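Local atomic coordinates of beta-N-acetylhexosaminidase (Mycobacterium smegmatis, PDB entry 4YYF), a protein that probably hydrolyses terminal non-reducing N-acetyl-D-hexosamine residues from N-acetyl-beta-D-hexosaminides, as a member of glycoside hydrolase family 3. Residues L79-T83 / R112-L116; V169-R173 / K203-G209; G143-R147 / L193-V198; V182-G187 / V234-L239. The protein carries 1 engineered substitution. Where two conformers were deposited one is given. Numbering follows the deposited sequence.

Contact 1 (L79-T83 / R112-L116); sequences LSMLT and RLASL
Two connecting elements of the TIM barrel meet here through aliphatic side chains. Residues 79-82 have helical backbone angles without regular helix bonding. Two turn bonds hold the segment: Leu-82 N to Leu-79 O (2.9 Å) and Thr-83 N to Ser-80 O (3.1 Å). Opposite, Leu-113 is the N-cap of a short helix, and Leu-116 N bonds back to Leu-113 O at 2.8 Å. The backbones stay apart, with the closest CA atoms, of Leu-79 and Leu-113, 8.3 Å from each other.

The apolar contacts come mainly from four leucines, all in the mt rotamer. Leu-82 CD1 lies 3.8 Å from Leu-113 CD2 and 4.2 Å from Leu-116 CD1. Leu-79 CB is 4.3 Å from Leu-116 CD1. Thr-83 adds its methyl, CG2, 4.0 Å from Leu-116 CD2.

Where polar atoms are met, the contact is van der Waals. Leu-79 CD1 rests 3.6 Å from Arg-112 O and 3.8 Å from Ser-115 OG. No hydrogen bond joins the segments.

Toward the interior, Leu-82 reaches Leu-87 of helix 86-93. Leu-113 packs on Val-103 of strand 100-107. Leu-116 and Thr-83 both touch Leu-149, in the loop after helix 132-148.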
# COMPACT_ATOMS: atom_id res chain seq x y z
N LEU A 79 20.31 -2.11 -0.20
CA LEU A 79 19.96 -1.09 -1.21
C LEU A 79 20.90 -0.99 -2.41
O LEU A 79 20.63 -0.24 -3.36
CB LEU A 79 19.83 0.29 -0.56
CG LEU A 79 18.76 0.43 0.52
CD1 LEU A 79 18.68 1.86 1.02
CD2 LEU A 79 17.42 -0.02 -0.03
N SER A 80 22.00 -1.73 -2.40
CA SER A 80 22.93 -1.65 -3.53
C SER A 80 22.25 -2.04 -4.84
O SER A 80 22.67 -1.59 -5.90
CB SER A 80 24.18 -2.50 -3.28
OG SER A 80 23.82 -3.85 -3.14
N MSE A 81 21.21 -2.86 -4.77
CA MSE A 81 20.49 -3.25 -5.99
C MSE A 81 19.86 -2.06 -6.73
O MSE A 81 19.56 -2.14 -7.92
CB MSE A 81 19.41 -4.30 -5.68
CG MSE A 81 18.32 -3.80 -4.72
SE MSE A 81 16.96 -5.18 -4.36
CE MSE A 81 16.24 -5.29 -6.14
N LEU A 82 19.66 -0.95 -6.02
CA LEU A 82 19.07 0.24 -6.65
C LEU A 82 20.07 1.08 -7.43
O LEU A 82 19.68 1.91 -8.25
CB LEU A 82 18.41 1.15 -5.60
CG LEU A 82 17.40 0.47 -4.71
CD1 LEU A 82 16.89 1.46 -3.68
CD2 LEU A 82 16.27 -0.08 -5.56
N THR A 83 21.36 0.89 -7.14
CA THR A 83 22.39 1.69 -7.80
C THR A 83 23.36 0.89 -8.65
O THR A 83 24.20 1.48 -9.34
CB THR A 83 23.20 2.55 -6.79
OG1 THR A 83 23.84 1.70 -5.83
CG2 THR A 83 22.30 3.54 -6.07
N ARG A 112 13.04 4.94 4.16
CA ARG A 112 13.95 3.83 3.85
C ARG A 112 15.00 4.19 2.79
O ARG A 112 16.03 3.53 2.70
CB ARG A 112 13.15 2.59 3.43
CG ARG A 112 12.07 2.15 4.43
CD ARG A 112 12.57 2.13 5.88
NE ARG A 112 11.57 1.60 6.81
CZ ARG A 112 11.32 2.08 8.02
NH1 ARG A 112 12.01 3.12 8.48
NH2 ARG A 112 10.40 1.52 8.79
N LEU A 113 14.75 5.24 2.01
CA LEU A 113 15.72 5.65 0.98
C LEU A 113 16.60 6.85 1.37
O LEU A 113 17.38 7.35 0.54
CB LEU A 113 14.99 5.92 -0.34
CG LEU A 113 14.17 4.75 -0.90
CD1 LEU A 113 13.48 5.18 -2.20
CD2 LEU A 113 15.06 3.53 -1.13
N ALA A 114 16.50 7.29 2.62
CA ALA A 114 17.21 8.50 3.07
C ALA A 114 18.72 8.51 2.79
O ALA A 114 19.30 9.57 2.55
CB ALA A 114 16.95 8.78 4.54
N SER A 115 19.35 7.34 2.85
CA SER A 115 20.80 7.27 2.65
C SER A 115 21.17 7.64 1.21
O SER A 115 22.29 8.08 0.94
CB SER A 115 21.32 5.86 2.98
OG SER A 115 20.69 4.90 2.16
N LEU A 116 20.20 7.49 0.31
CA LEU A 116 20.42 7.76 -1.12
C LEU A 116 19.77 9.06 -1.59
O LEU A 116 20.27 9.71 -2.50
CB LEU A 116 19.90 6.60 -1.97
CG LEU A 116 20.65 5.27 -1.86
CD1 LEU A 116 19.84 4.14 -2.50
CD2 LEU A 116 22.02 5.35 -2.50

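Contact 2 (V169-R173 / K203-G209); sequences VIGDR and KHFPGHG. With ACT (acetate ion), chain D.
Segment 203-209 carries the KHFPGHG sequence of a glycoside hydrolase family 3 TIM barrel, at the end of strand 199-205. Peptides before His-204 and Pro-206 are cis, and the chain turns a corner at His-204. Loop 169-173 faces it; the closest CA atoms, of Ile-170 and Gly-209, are 6.2 Å apart.

Val-169 CG1 lies 4.1 Å from His-208 CE1. Ile-170 (mm rotamer) sets CG1 3.9 Å from both His-208 O and ND1, and CD1 4.0 Å from His-204 ND1. Gly-171 has positive phi and turns the chain into a 3-10 segment at 172-173.

Arg-173 NH1 bonds Val-169 O (2.9 Å), and its NH2 is 3.6 Å from His-204 CE1. The like charges of Arg-173 NH2 and Lys-203 NZ lie 3.8 Å apart. Glu-106 forms salt bridges to both, and Lys-203 NZ also hydrogen-bonds Phe-155 O. Asp-160 holds His-204 ND1, and Ser-215 holds His-208 NE2. This polar pocket is consistent with the family's sugar site. An acetate occupies it, its OXT 2.8 Å from Arg-173 NH1.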
# COMPACT_ATOMS: atom_id res chain seq x y z
N VAL A 169 3.14 5.00 16.98
CA VAL A 169 2.95 4.26 15.72
C VAL A 169 2.66 5.18 14.52
O VAL A 169 3.31 5.06 13.47
CB VAL A 169 1.89 3.13 15.86
CG1 VAL A 169 0.56 3.66 16.38
CG2 VAL A 169 1.71 2.38 14.54
N ILE A 170 1.72 6.10 14.68
CA ILE A 170 1.50 7.12 13.66
C ILE A 170 2.28 8.37 14.08
O ILE A 170 3.32 8.67 13.49
CB ILE A 170 0.00 7.42 13.45
CG1 ILE A 170 -0.75 6.14 13.07
CG2 ILE A 170 -0.18 8.46 12.35
CD1 ILE A 170 -0.14 5.42 11.87
N GLY A 171 1.80 9.07 15.11
CA GLY A 171 2.55 10.18 15.66
C GLY A 171 2.99 11.20 14.61
O GLY A 171 2.17 11.63 13.81
N ASP A 172 4.27 11.55 14.59
CA ASP A 172 4.75 12.58 13.65
C ASP A 172 4.69 12.17 12.17
O ASP A 172 5.05 12.97 11.28
CB ASP A 172 6.14 13.12 14.04
CG ASP A 172 7.26 12.10 13.89
OD1 ASP A 172 7.05 11.02 13.29
OD2 ASP A 172 8.38 12.40 14.37
N ARG A 173 4.24 10.95 11.89
CA ARG A 173 4.01 10.54 10.51
C ARG A 173 2.74 11.16 9.95
O ARG A 173 2.47 11.09 8.75
CB ARG A 173 3.90 9.01 10.41
CG ARG A 173 5.16 8.26 10.80
CD ARG A 173 4.83 6.77 10.97
NE ARG A 173 4.43 6.14 9.71
CZ ARG A 173 3.81 4.97 9.62
NH1 ARG A 173 3.47 4.32 10.72
NH2 ARG A 173 3.52 4.45 8.43
N LYS A 203 -2.82 6.22 3.15
CA LYS A 203 -2.91 5.18 4.20
C LYS A 203 -3.15 5.84 5.57
O LYS A 203 -2.83 7.02 5.72
CB LYS A 203 -1.64 4.32 4.19
CG LYS A 203 -0.38 5.04 4.68
CD LYS A 203 0.89 4.24 4.31
CE LYS A 203 2.13 4.80 5.00
NZ LYS A 203 3.37 4.04 4.62
N HIS A 204 -3.71 5.14 6.56
CA HIS A 204 -4.14 3.74 6.51
C HIS A 204 -5.67 3.67 6.66
O HIS A 204 -6.20 3.84 7.76
CB HIS A 204 -3.48 2.93 7.64
CG HIS A 204 -1.98 3.00 7.67
ND1 HIS A 204 -1.29 4.06 8.26
CD2 HIS A 204 -1.02 2.16 7.23
CE1 HIS A 204 0.00 3.87 8.14
NE2 HIS A 204 0.20 2.71 7.52
N PHE A 205 -6.39 3.42 5.57
CA PHE A 205 -7.86 3.46 5.53
C PHE A 205 -8.50 2.38 6.42
O PHE A 205 -8.05 1.23 6.44
CB PHE A 205 -8.31 3.28 4.07
CG PHE A 205 -9.78 3.43 3.84
CD1 PHE A 205 -10.64 2.33 3.94
CD2 PHE A 205 -10.32 4.66 3.46
CE1 PHE A 205 -12.01 2.47 3.70
CE2 PHE A 205 -11.68 4.79 3.21
CZ PHE A 205 -12.53 3.69 3.33
N PRO A 206 -9.59 2.73 7.14
CA PRO A 206 -10.27 4.03 7.23
C PRO A 206 -9.73 4.95 8.32
O PRO A 206 -10.44 5.88 8.73
CB PRO A 206 -11.70 3.63 7.57
CG PRO A 206 -11.52 2.41 8.45
CD PRO A 206 -10.39 1.66 7.77
N GLY A 207 -8.52 4.70 8.81
CA GLY A 207 -7.91 5.63 9.75
C GLY A 207 -7.24 4.99 10.96
O GLY A 207 -7.92 4.43 11.82
N HIS A 208 -5.92 5.11 11.03
CA HIS A 208 -5.14 4.51 12.14
C HIS A 208 -4.81 5.58 13.18
O HIS A 208 -4.31 5.27 14.28
CB HIS A 208 -3.83 3.92 11.59
CG HIS A 208 -3.23 2.84 12.43
ND1 HIS A 208 -2.95 3.00 13.79
CD2 HIS A 208 -2.84 1.58 12.14
CE1 HIS A 208 -2.43 1.90 14.27
NE2 HIS A 208 -2.35 1.01 13.29
N GLY A 209 -5.09 6.84 12.85
CA GLY A 209 -4.67 7.96 13.68
C GLY A 209 -5.18 7.95 15.11
O GLY A 209 -4.49 8.42 16.02
C ACT D . 1.53 1.03 9.86
O ACT D . 1.72 0.05 9.09
OXT ACT D . 2.52 1.76 10.05
CH3 ACT D . 0.21 1.30 10.51
O HOH W 1 2.64 1.79 6.45

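Contact 3 (G143-R147 / L193-V198); sequences GRKMR and LRDAGV. With ACT (acetate ion), chain E.
Neighbouring outer helices of the TIM barrel pack here, where helix 179-196 ends in a Schellman motif. Gly-197 has positive phi (92°); Val-198 N bonds Leu-193 O at 3.0 Å, and Gly-197 N bonds Arg-194 O at 2.9 Å. The facing residues 143-147 are helical. The closest CA atoms, of Gly-143 and Leu-193, are 5.0 Å apart.

Arg-147 loses the largest area. Its chain folds back in an mmm conformation, so NH1 hydrogen-bonds Ala-196 O (2.9 Å) while Gly-197 O lies over a guanidinium face. NH1 is also 3.6 Å from Gly-197 CA, where a CB would clash.

Ala-196 fits against bare backbone: its CB is 3.5 Å from Gly-143 C and 3.6 Å from Arg-144 N. A CB on Gly-143 would collide with it, so this close approach depends on glycine.

Val-198 leads into strand 199-205. Its CG2 sits 3.6 Å from both Gly-143 O and Arg-147 CD. Deeper in, the selenomethionine at Met-146 places CE 3.8 Å from Leu-193 CD2, and both side chains touch Asp-154 of strand 153-154.

At the surface one water accepts from Arg-144 NH2 and donates to Asp-195 O, both at 2.9 Å.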
# COMPACT_ATOMS: atom_id res chain seq x y z
N GLY A 143 10.25 12.43 -5.25
CA GLY A 143 9.69 11.50 -6.21
C GLY A 143 10.61 11.25 -7.41
O GLY A 143 10.76 10.12 -7.85
N ARG A 144 11.20 12.31 -7.94
CA ARG A 144 12.12 12.16 -9.07
C ARG A 144 13.33 11.36 -8.63
O ARG A 144 13.83 10.53 -9.39
CB ARG A 144 12.53 13.52 -9.62
CG ARG A 144 11.42 14.22 -10.38
CD ARG A 144 11.73 15.67 -10.66
NE ARG A 144 10.66 16.30 -11.43
CZ ARG A 144 10.54 17.61 -11.61
NH1 ARG A 144 11.42 18.44 -11.07
NH2 ARG A 144 9.52 18.09 -12.33
N LYS A 145 13.80 11.60 -7.41
CA LYS A 145 14.96 10.87 -6.88
C LYS A 145 14.62 9.40 -6.71
O LYS A 145 15.48 8.54 -6.94
CB LYS A 145 15.46 11.49 -5.57
CG LYS A 145 16.16 12.84 -5.74
CD LYS A 145 16.42 13.49 -4.38
CE LYS A 145 17.02 14.88 -4.50
NZ LYS A 145 17.40 15.44 -3.16
N MSE A 146 13.38 9.10 -6.33
CA MSE A 146 12.91 7.71 -6.27
C MSE A 146 12.81 7.04 -7.64
O MSE A 146 13.19 5.89 -7.80
CB MSE A 146 11.53 7.63 -5.59
CG MSE A 146 11.58 7.91 -4.11
SE MSE A 146 9.77 7.86 -3.40
CE MSE A 146 9.75 9.62 -2.53
N ARG A 147 12.28 7.77 -8.62
CA ARG A 147 12.21 7.28 -9.99
C ARG A 147 13.60 6.92 -10.52
O ARG A 147 13.76 5.90 -11.18
CB ARG A 147 11.61 8.34 -10.92
CG ARG A 147 10.13 8.66 -10.72
CD ARG A 147 9.22 7.46 -10.94
NE ARG A 147 9.33 6.79 -12.24
CZ ARG A 147 8.87 7.26 -13.39
NH1 ARG A 147 8.34 8.48 -13.45
NH2 ARG A 147 8.99 6.53 -14.50
N LEU A 193 4.35 13.54 -5.65
CA LEU A 193 4.75 12.19 -6.04
C LEU A 193 4.18 11.84 -7.40
O LEU A 193 4.89 11.35 -8.28
CB LEU A 193 4.26 11.17 -5.01
CG LEU A 193 4.93 11.19 -3.63
CD1 LEU A 193 4.28 10.12 -2.75
CD2 LEU A 193 6.43 10.95 -3.73
N ARG A 194 2.88 12.09 -7.56
CA ARG A 194 2.16 11.83 -8.80
C ARG A 194 2.80 12.57 -9.98
O ARG A 194 2.98 12.00 -11.07
CB ARG A 194 0.68 12.26 -8.63
CG ARG A 194 -0.20 12.29 -9.86
CD ARG A 194 -1.67 12.66 -9.48
NE ARG A 194 -2.07 11.86 -8.32
CZ ARG A 194 -2.43 12.34 -7.14
NH1 ARG A 194 -2.71 11.48 -6.16
NH2 ARG A 194 -2.52 13.65 -6.93
N ASP A 195 3.15 13.84 -9.79
CA ASP A 195 3.76 14.60 -10.88
C ASP A 195 5.18 14.12 -11.23
O ASP A 195 5.68 14.37 -12.33
CB ASP A 195 3.75 16.11 -10.58
CG ASP A 195 2.35 16.72 -10.66
OD1 ASP A 195 1.43 16.03 -11.15
OD2 ASP A 195 2.16 17.88 -10.22
N ALA A 196 5.81 13.44 -10.29
CA ALA A 196 7.10 12.78 -10.55
C ALA A 196 6.89 11.44 -11.28
O ALA A 196 7.84 10.86 -11.81
CB ALA A 196 7.86 12.53 -9.24
N GLY A 197 5.66 10.96 -11.31
CA GLY A 197 5.35 9.70 -11.97
C GLY A 197 5.41 8.51 -11.02
O GLY A 197 5.43 7.35 -11.46
N VAL A 198 5.41 8.80 -9.72
CA VAL A 198 5.37 7.76 -8.69
C VAL A 198 3.92 7.60 -8.30
O VAL A 198 3.21 8.59 -8.18
CB VAL A 198 6.18 8.20 -7.44
CG1 VAL A 198 6.02 7.18 -6.30
CG2 VAL A 198 7.66 8.36 -7.78
C ACT E . 14.54 16.60 -1.06
O ACT E . 15.12 16.31 -2.13
OXT ACT E . 14.88 15.93 -0.06
CH3 ACT E . 13.49 17.67 -0.99
O HOH W 2 7.13 16.73 -13.18

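Contact 4 (V182-G187 / V234-L239); sequences VTEYAG and VPYRTL
This is a buried helix-helix contact in the outer layer of the TIM barrel. Helix 179-196 comes just before strand 199-205, and helix 234-239 comes after it. The short axes pass 9.2 Å apart and cross at -51°, with both helices running broadly the same way. The backbones come closest at Thr-183 and Pro-235, with CA atoms 4.8 Å apart. They open slightly to 6.2 Å between the CA atoms of Gly-187 and Leu-239.

Thr-183 lies at the centre. In its m rotamer, OG1 approaches Pro-235 CA to 3.3 Å, but it bonds Pro-179 O one turn back in its own helix. Its methyl, CG2, is 3.2 Å from Thr-238 OG1, a tight contact that is not a hydrogen bond. None crosses between the segments.

Apolar contacts flank the threonine. Val-182 CG1 packs 3.7 Å from Pro-235 CG. Leu-239, in the mt rotamer, puts CD1 4.2 Å from Ala-186 CB. Leu-239 CD2 lies over the backbone, 4.0 Å from Thr-183 O.

Toward the barrel, Leu-239 and Tyr-236 both touch Leu-202 of strand 199-205. The CA-to-CB bond of Tyr-236 points away from residues 182-187, and its ring meets Phe-205 edge-to-face.

Gly-187 lets Leu-239 settle directly on the helix backbone: Gly-187 CA is 3.6 Å from Leu-239 CD2, and a CB would be tight against Leu-239 CD2 and would clash with Thr-183 O.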
# COMPACT_ATOMS: atom_id res chain seq x y z
N VAL A 182 -4.66 17.96 7.08
CA VAL A 182 -4.19 16.74 6.44
C VAL A 182 -4.52 16.77 4.95
O VAL A 182 -3.66 16.48 4.12
CB VAL A 182 -4.78 15.47 7.10
CG1 VAL A 182 -4.47 14.23 6.24
CG2 VAL A 182 -4.22 15.30 8.51
N THR A 183 -5.75 17.14 4.62
CA THR A 183 -6.16 17.17 3.22
C THR A 183 -5.25 18.08 2.39
O THR A 183 -4.78 17.70 1.33
CB THR A 183 -7.61 17.63 3.08
OG1 THR A 183 -8.44 16.73 3.83
CG2 THR A 183 -8.03 17.63 1.61
N GLU A 184 -5.00 19.29 2.90
CA GLU A 184 -4.14 20.22 2.19
C GLU A 184 -2.72 19.68 2.03
O GLU A 184 -2.19 19.65 0.92
CB GLU A 184 -4.10 21.57 2.91
CG GLU A 184 -3.47 22.67 2.08
CD GLU A 184 -3.27 23.95 2.86
OE1 GLU A 184 -3.53 23.95 4.09
OE2 GLU A 184 -2.86 24.95 2.24
N TYR A 185 -2.10 19.25 3.13
CA TYR A 185 -0.69 18.87 3.09
C TYR A 185 -0.44 17.49 2.48
O TYR A 185 0.44 17.34 1.62
CB TYR A 185 -0.05 19.02 4.48
CG TYR A 185 0.30 20.44 4.79
CD1 TYR A 185 -0.67 21.34 5.24
CD2 TYR A 185 1.60 20.91 4.63
CE1 TYR A 185 -0.36 22.66 5.52
CE2 TYR A 185 1.92 22.23 4.90
CZ TYR A 185 0.95 23.10 5.35
OH TYR A 185 1.29 24.39 5.62
N ALA A 186 -1.20 16.49 2.90
CA ALA A 186 -1.04 15.18 2.26
C ALA A 186 -1.42 15.26 0.78
O ALA A 186 -0.83 14.59 -0.07
CB ALA A 186 -1.88 14.12 2.97
N GLY A 187 -2.43 16.06 0.48
CA GLY A 187 -2.84 16.25 -0.91
C GLY A 187 -1.69 16.80 -1.74
O GLY A 187 -1.45 16.36 -2.88
N VAL A 234 -12.31 12.15 6.42
CA VAL A 234 -12.44 13.39 5.65
C VAL A 234 -11.43 13.57 4.50
O VAL A 234 -11.82 13.92 3.39
CB VAL A 234 -12.51 14.64 6.58
CG1 VAL A 234 -12.46 15.92 5.78
CG2 VAL A 234 -13.79 14.58 7.42
N PRO A 235 -10.12 13.31 4.75
CA PRO A 235 -9.14 13.48 3.66
C PRO A 235 -9.42 12.61 2.42
O PRO A 235 -9.18 13.07 1.30
CB PRO A 235 -7.82 13.06 4.32
CG PRO A 235 -8.02 13.38 5.77
CD PRO A 235 -9.46 13.04 6.04
N TYR A 236 -9.91 11.39 2.61
CA TYR A 236 -10.19 10.51 1.48
C TYR A 236 -11.25 11.08 0.54
O TYR A 236 -11.24 10.79 -0.66
CB TYR A 236 -10.62 9.12 1.96
CG TYR A 236 -9.54 8.37 2.71
CD1 TYR A 236 -8.60 7.61 2.02
CD2 TYR A 236 -9.46 8.41 4.10
CE1 TYR A 236 -7.61 6.91 2.70
CE2 TYR A 236 -8.46 7.73 4.78
CZ TYR A 236 -7.54 6.98 4.07
OH TYR A 236 -6.55 6.28 4.75
N ARG A 237 -12.17 11.88 1.07
CA ARG A 237 -13.27 12.42 0.27
C ARG A 237 -12.79 13.19 -0.95
O ARG A 237 -13.43 13.14 -2.00
CB ARG A 237 -14.17 13.33 1.09
CG ARG A 237 -14.88 12.69 2.26
CD ARG A 237 -15.58 13.80 3.02
NE ARG A 237 -16.22 13.37 4.26
CZ ARG A 237 -16.78 14.21 5.13
NH1 ARG A 237 -17.35 13.76 6.23
NH2 ARG A 237 -16.78 15.52 4.88
N THR A 238 -11.69 13.92 -0.82
CA THR A 238 -11.16 14.64 -1.97
C THR A 238 -9.94 13.96 -2.59
O THR A 238 -9.74 14.03 -3.80
CB THR A 238 -10.84 16.12 -1.66
OG1 THR A 238 -9.89 16.19 -0.61
CG2 THR A 238 -12.10 16.86 -1.25
N LEU A 239 -9.12 13.30 -1.78
CA LEU A 239 -7.83 12.82 -2.26
C LEU A 239 -7.93 11.55 -3.11
O LEU A 239 -7.08 11.32 -3.96
CB LEU A 239 -6.85 12.61 -1.10
CG LEU A 239 -6.51 13.89 -0.33
CD1 LEU A 239 -5.38 13.65 0.66
CD2 LEU A 239 -6.14 15.00 -1.31

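Overall arrangement
All four contacts belong to one TIM-barrel domain. Contacts 3 and 4 use opposite ends of helix 179-196, joining it to a neighbouring helix at each. Contact 4 is buried and has no hydrogen bond across it. Contact 3 is part core, part surface, and adds an arginine bond to a helix end. Contact 1 is the most peripheral, its centre about 20 Å from that of the chain, and is almost wholly aliphatic. It meets contact 3 where Leu-113 CD1 lies 3.8 Å from Met-146 CG. Contact 2 differs most: charged and histidine side chains gather round an acetate. It meets contact 4 through Phe-205 and Tyr-236.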